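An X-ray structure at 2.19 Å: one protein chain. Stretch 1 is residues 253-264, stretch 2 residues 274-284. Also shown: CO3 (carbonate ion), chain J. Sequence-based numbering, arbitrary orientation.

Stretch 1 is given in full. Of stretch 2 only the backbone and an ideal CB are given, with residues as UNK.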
# COMPACT_ATOMS: atom_id res chain seq x y z
N PHE A 253 36.09 14.66 -1.90
CA PHE A 253 36.83 13.52 -1.34
C PHE A 253 35.96 12.29 -1.49
O PHE A 253 35.12 12.00 -0.63
CB PHE A 253 37.20 13.74 0.12
CG PHE A 253 38.23 14.80 0.34
CD1 PHE A 253 39.45 14.73 -0.30
CD2 PHE A 253 38.00 15.84 1.20
CE1 PHE A 253 40.40 15.71 -0.10
CE2 PHE A 253 38.95 16.80 1.42
CZ PHE A 253 40.15 16.74 0.77
N GLY A 254 36.15 11.56 -2.59
CA GLY A 254 35.38 10.34 -2.81
C GLY A 254 35.82 9.17 -1.95
O GLY A 254 35.01 8.33 -1.59
N ASN A 255 37.11 9.10 -1.62
CA ASN A 255 37.68 7.99 -0.84
C ASN A 255 37.42 6.63 -1.47
O ASN A 255 37.40 5.62 -0.77
CB ASN A 255 37.15 7.98 0.60
CG ASN A 255 37.76 9.05 1.45
OD1 ASN A 255 38.78 9.63 1.09
ND2 ASN A 255 37.16 9.32 2.60
N GLY A 256 37.22 6.56 -2.78
CA GLY A 256 36.95 5.28 -3.40
C GLY A 256 35.58 4.67 -3.12
O GLY A 256 35.34 3.53 -3.52
N VAL A 257 34.67 5.40 -2.48
CA VAL A 257 33.33 4.87 -2.23
C VAL A 257 32.55 4.78 -3.54
O VAL A 257 32.72 5.61 -4.46
CB VAL A 257 32.61 5.76 -1.20
CG1 VAL A 257 31.13 5.40 -1.08
CG2 VAL A 257 33.29 5.63 0.16
N ASP A 258 31.69 3.76 -3.63
CA ASP A 258 30.97 3.44 -4.86
C ASP A 258 30.10 4.61 -5.30
O ASP A 258 29.42 5.23 -4.50
CB ASP A 258 30.09 2.19 -4.65
CG ASP A 258 29.74 1.48 -5.97
OD1 ASP A 258 30.59 1.53 -6.89
OD2 ASP A 258 28.65 0.85 -6.09
N HIS A 259 30.12 4.89 -6.60
CA HIS A 259 29.22 5.87 -7.21
C HIS A 259 29.43 7.30 -6.67
O HIS A 259 28.48 8.08 -6.63
CB HIS A 259 27.76 5.44 -7.04
CG HIS A 259 27.36 4.30 -7.93
ND1 HIS A 259 27.40 4.38 -9.30
CD2 HIS A 259 26.90 3.07 -7.64
CE1 HIS A 259 26.99 3.24 -9.82
NE2 HIS A 259 26.68 2.43 -8.83
N THR A 260 30.64 7.68 -6.29
CA THR A 260 30.94 9.07 -5.96
C THR A 260 31.32 9.87 -7.22
O THR A 260 32.22 9.48 -7.96
CB THR A 260 32.08 9.14 -4.94
OG1 THR A 260 33.15 8.28 -5.34
CG2 THR A 260 31.62 8.76 -3.56
N GLY A 261 30.62 10.99 -7.46
CA GLY A 261 30.99 11.97 -8.51
C GLY A 261 31.59 13.24 -7.89
O GLY A 261 31.76 13.27 -6.69
N GLY A 262 31.92 14.31 -8.60
CA GLY A 262 31.66 14.56 -9.97
C GLY A 262 31.23 16.02 -10.13
O GLY A 262 30.43 16.52 -9.34
N ILE A 263 31.74 16.70 -11.14
CA ILE A 263 31.11 17.89 -11.69
C ILE A 263 30.56 17.51 -13.06
O ILE A 263 31.28 16.91 -13.86
CB ILE A 263 32.09 19.07 -11.78
CG1 ILE A 263 32.52 19.55 -10.39
CG2 ILE A 263 31.48 20.25 -12.55
CD1 ILE A 263 33.74 20.47 -10.42
N ARG A 264 29.29 17.84 -13.31
CA ARG A 264 28.61 17.51 -14.56
C ARG A 264 28.21 18.80 -15.26
O ARG A 264 27.45 19.61 -14.70
CB ARG A 264 27.37 16.63 -14.32
CG ARG A 264 26.58 16.36 -15.60
CD ARG A 264 25.71 15.10 -15.49
NE ARG A 264 24.72 15.21 -14.42
CZ ARG A 264 23.42 14.93 -14.54
NH1 ARG A 264 22.92 14.50 -15.69
NH2 ARG A 264 22.62 15.06 -13.50
N UNK A 274 39.64 25.56 -10.82
CA UNK A 274 40.28 25.43 -9.52
C UNK A 274 39.53 24.48 -8.58
O UNK A 274 39.51 24.69 -7.37
CB UNK A 274 40.40 26.81 -8.87
N UNK A 275 38.94 23.42 -9.10
CA UNK A 275 38.30 22.40 -8.28
C UNK A 275 39.21 21.18 -8.11
O UNK A 275 39.91 20.76 -9.04
CB UNK A 275 36.97 21.98 -8.90
N UNK A 276 39.13 20.56 -6.94
CA UNK A 276 39.95 19.42 -6.57
C UNK A 276 39.07 18.19 -6.39
O UNK A 276 38.12 18.22 -5.61
CB UNK A 276 40.74 19.71 -5.29
N UNK A 277 39.42 17.10 -7.09
CA UNK A 277 38.60 15.89 -7.19
C UNK A 277 39.49 14.67 -6.96
O UNK A 277 40.47 14.46 -7.68
CB UNK A 277 37.90 15.81 -8.55
N UNK A 278 39.14 13.86 -5.96
CA UNK A 278 39.97 12.74 -5.55
C UNK A 278 39.12 11.54 -5.23
O UNK A 278 38.13 11.64 -4.51
CB UNK A 278 40.83 13.11 -4.34
N UNK A 279 39.54 10.38 -5.73
CA UNK A 279 38.99 9.09 -5.34
C UNK A 279 37.54 8.91 -5.71
O UNK A 279 36.78 8.32 -4.93
CB UNK A 279 39.15 8.90 -3.83
N UNK A 280 37.14 9.40 -6.87
CA UNK A 280 35.76 9.36 -7.34
C UNK A 280 35.58 8.18 -8.29
O UNK A 280 36.32 8.05 -9.27
CB UNK A 280 35.38 10.67 -8.03
N UNK A 281 34.59 7.35 -8.01
CA UNK A 281 34.44 6.09 -8.72
C UNK A 281 33.26 6.08 -9.68
O UNK A 281 33.04 5.06 -10.33
CB UNK A 281 34.29 4.95 -7.71
N UNK A 282 32.50 7.15 -9.78
CA UNK A 282 31.27 7.09 -10.54
C UNK A 282 31.50 7.11 -12.03
O UNK A 282 32.59 7.41 -12.50
CB UNK A 282 30.36 8.25 -10.15
N UNK A 283 30.44 6.83 -12.77
CA UNK A 283 30.50 6.80 -14.23
C UNK A 283 29.21 7.36 -14.81
O UNK A 283 28.26 7.65 -14.08
CB UNK A 283 30.74 5.38 -14.74
N UNK A 284 29.18 7.50 -16.13
CA UNK A 284 28.07 8.08 -16.89
C UNK A 284 27.75 9.44 -16.27
O UNK A 284 28.66 10.25 -16.10
CB UNK A 284 26.84 7.16 -16.89
C CO3 J . 19.01 14.70 -14.72
O1 CO3 J . 19.92 14.94 -13.82
O2 CO3 J . 19.49 14.11 -15.77
O3 CO3 J . 17.71 15.07 -14.55

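Position 274 lies out of reach of stretch 1, with phi/psi of 58/35. Stretch 1 sets no preference beyond that backbone, which asparagine and glycine tolerate well. It is N274.

At 275 the CB points toward stretch 1, 3.9 Å from I263 CD1. A medium side chain, apolar or polar, would suit. It is N275; its polar side-chain atoms are hydrogen-bonded elsewhere in the structure.

Position 276 has extended angles and a CB pointing sideways, far from any atom of stretch 1. Only a long side chain could reach F253, so an aromatic or long aliphatic one fits. It is Y276. Its CE1 meets F253 CE1 at 3.9 Å.

Position 277 is also extended and sideways. Many residues would do, beta-branched or leucine-like. It is L277, whose end turns nearer I263.

Position 278 pairs with F253 in a parallel bridge, and its CB lies on the same face as F253, 4.6 Å from F253 CD1. Aromatic, aliphatic or long polar side chains could lie along that ring. It is E278. OE1 sits at the ring edge, 3.8 Å from F253 CE1, and accepts a hydrogen bond from Y276 OH at 2.8 Å. The backbone O takes G254 N at 2.8 Å.

Position 279 has positive phi (64/39). A CB would point toward stretch 1, a tight 3.0 Å from N255 N. Both points favour glycine, and it is G279. Its O accepts G256 N at 2.8 Å.

At 280 the CB points sideways, 3.4 Å from T260 O, beside the glycines G254, G261 and G262. An aliphatic side chain suits this space. L280 places CD2 3.6 Å from G254 CA and CD1 3.6 Å from G262 N.

At 281 the CB is 3.7 Å from V257 O, an acceptor already used by T260 OG1 (2.8 Å) but still within a short side chain's range. Serine or threonine would serve. It is T281: OG1 donates to V257 O at 2.7 Å. The backbone N donates to T260 OG1 at 3.2 Å.

At 282 the CA is 4.1 Å from H259 CA, and a CB would sit a tight 3.1 Å from T260 O. Glycine is favoured; alanine would be cramped. It is G282, whose N donates to T260 O at 3.0 Å.

Position 283 points sideways, but a large side chain could swing back to H259. An aromatic fits. Y283 does so, with OH 3.7 Å from H259 CE1. Water 3 links Y283 N and H259 ND1.

Position 284 is out of reach, so stretch 1 sets no preference. It is R284.

Stretch 2 274-284: NNYLEGLTGYR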
# COMPACT_ATOMS: atom_id res chain seq x y z
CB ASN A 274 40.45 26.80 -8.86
CG ASN A 274 41.60 26.83 -7.90
OD1 ASN A 274 42.64 26.25 -8.18
ND2 ASN A 274 41.42 27.46 -6.74
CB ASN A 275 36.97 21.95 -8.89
CG ASN A 275 36.00 23.10 -9.06
OD1 ASN A 275 35.41 23.59 -8.09
ND2 ASN A 275 35.84 23.54 -10.30
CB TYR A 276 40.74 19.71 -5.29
CG TYR A 276 41.61 18.58 -4.81
CD1 TYR A 276 41.10 17.55 -4.03
CD2 TYR A 276 42.96 18.55 -5.14
CE1 TYR A 276 41.91 16.53 -3.59
CE2 TYR A 276 43.77 17.54 -4.71
CZ TYR A 276 43.24 16.53 -3.94
OH TYR A 276 44.07 15.54 -3.51
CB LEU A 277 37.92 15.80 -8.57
CG LEU A 277 36.93 16.90 -8.99
CD1 LEU A 277 37.62 18.14 -9.51
CD2 LEU A 277 35.95 16.39 -10.04
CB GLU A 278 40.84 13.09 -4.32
CG GLU A 278 41.73 11.95 -3.87
CD GLU A 278 42.58 12.30 -2.67
OE1 GLU A 278 42.65 13.49 -2.29
OE2 GLU A 278 43.20 11.38 -2.09
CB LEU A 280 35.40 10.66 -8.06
CG LEU A 280 35.62 11.92 -7.24
CD1 LEU A 280 35.23 13.14 -8.07
CD2 LEU A 280 34.77 11.83 -5.99
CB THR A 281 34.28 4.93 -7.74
OG1 THR A 281 33.02 5.06 -7.10
CG2 THR A 281 35.35 4.99 -6.70
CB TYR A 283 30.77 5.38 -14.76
CG TYR A 283 29.79 4.33 -14.30
CD1 TYR A 283 28.61 4.11 -14.98
CD2 TYR A 283 30.05 3.55 -13.18
CE1 TYR A 283 27.71 3.15 -14.57
CE2 TYR A 283 29.16 2.60 -12.75
CZ TYR A 283 28.00 2.39 -13.45
OH TYR A 283 27.12 1.43 -13.02
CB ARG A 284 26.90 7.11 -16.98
CG ARG A 284 25.91 7.50 -18.06
CD ARG A 284 25.02 6.33 -18.51
NE ARG A 284 24.29 6.69 -19.72
CZ ARG A 284 23.10 7.30 -19.74
NH1 ARG A 284 22.48 7.60 -18.60
NH2 ARG A 284 22.53 7.58 -20.90
O HOH W 1 39.47 10.84 -1.78
O HOH W 2 30.92 3.85 -9.26
O HOH W 3 27.99 6.60 -10.76
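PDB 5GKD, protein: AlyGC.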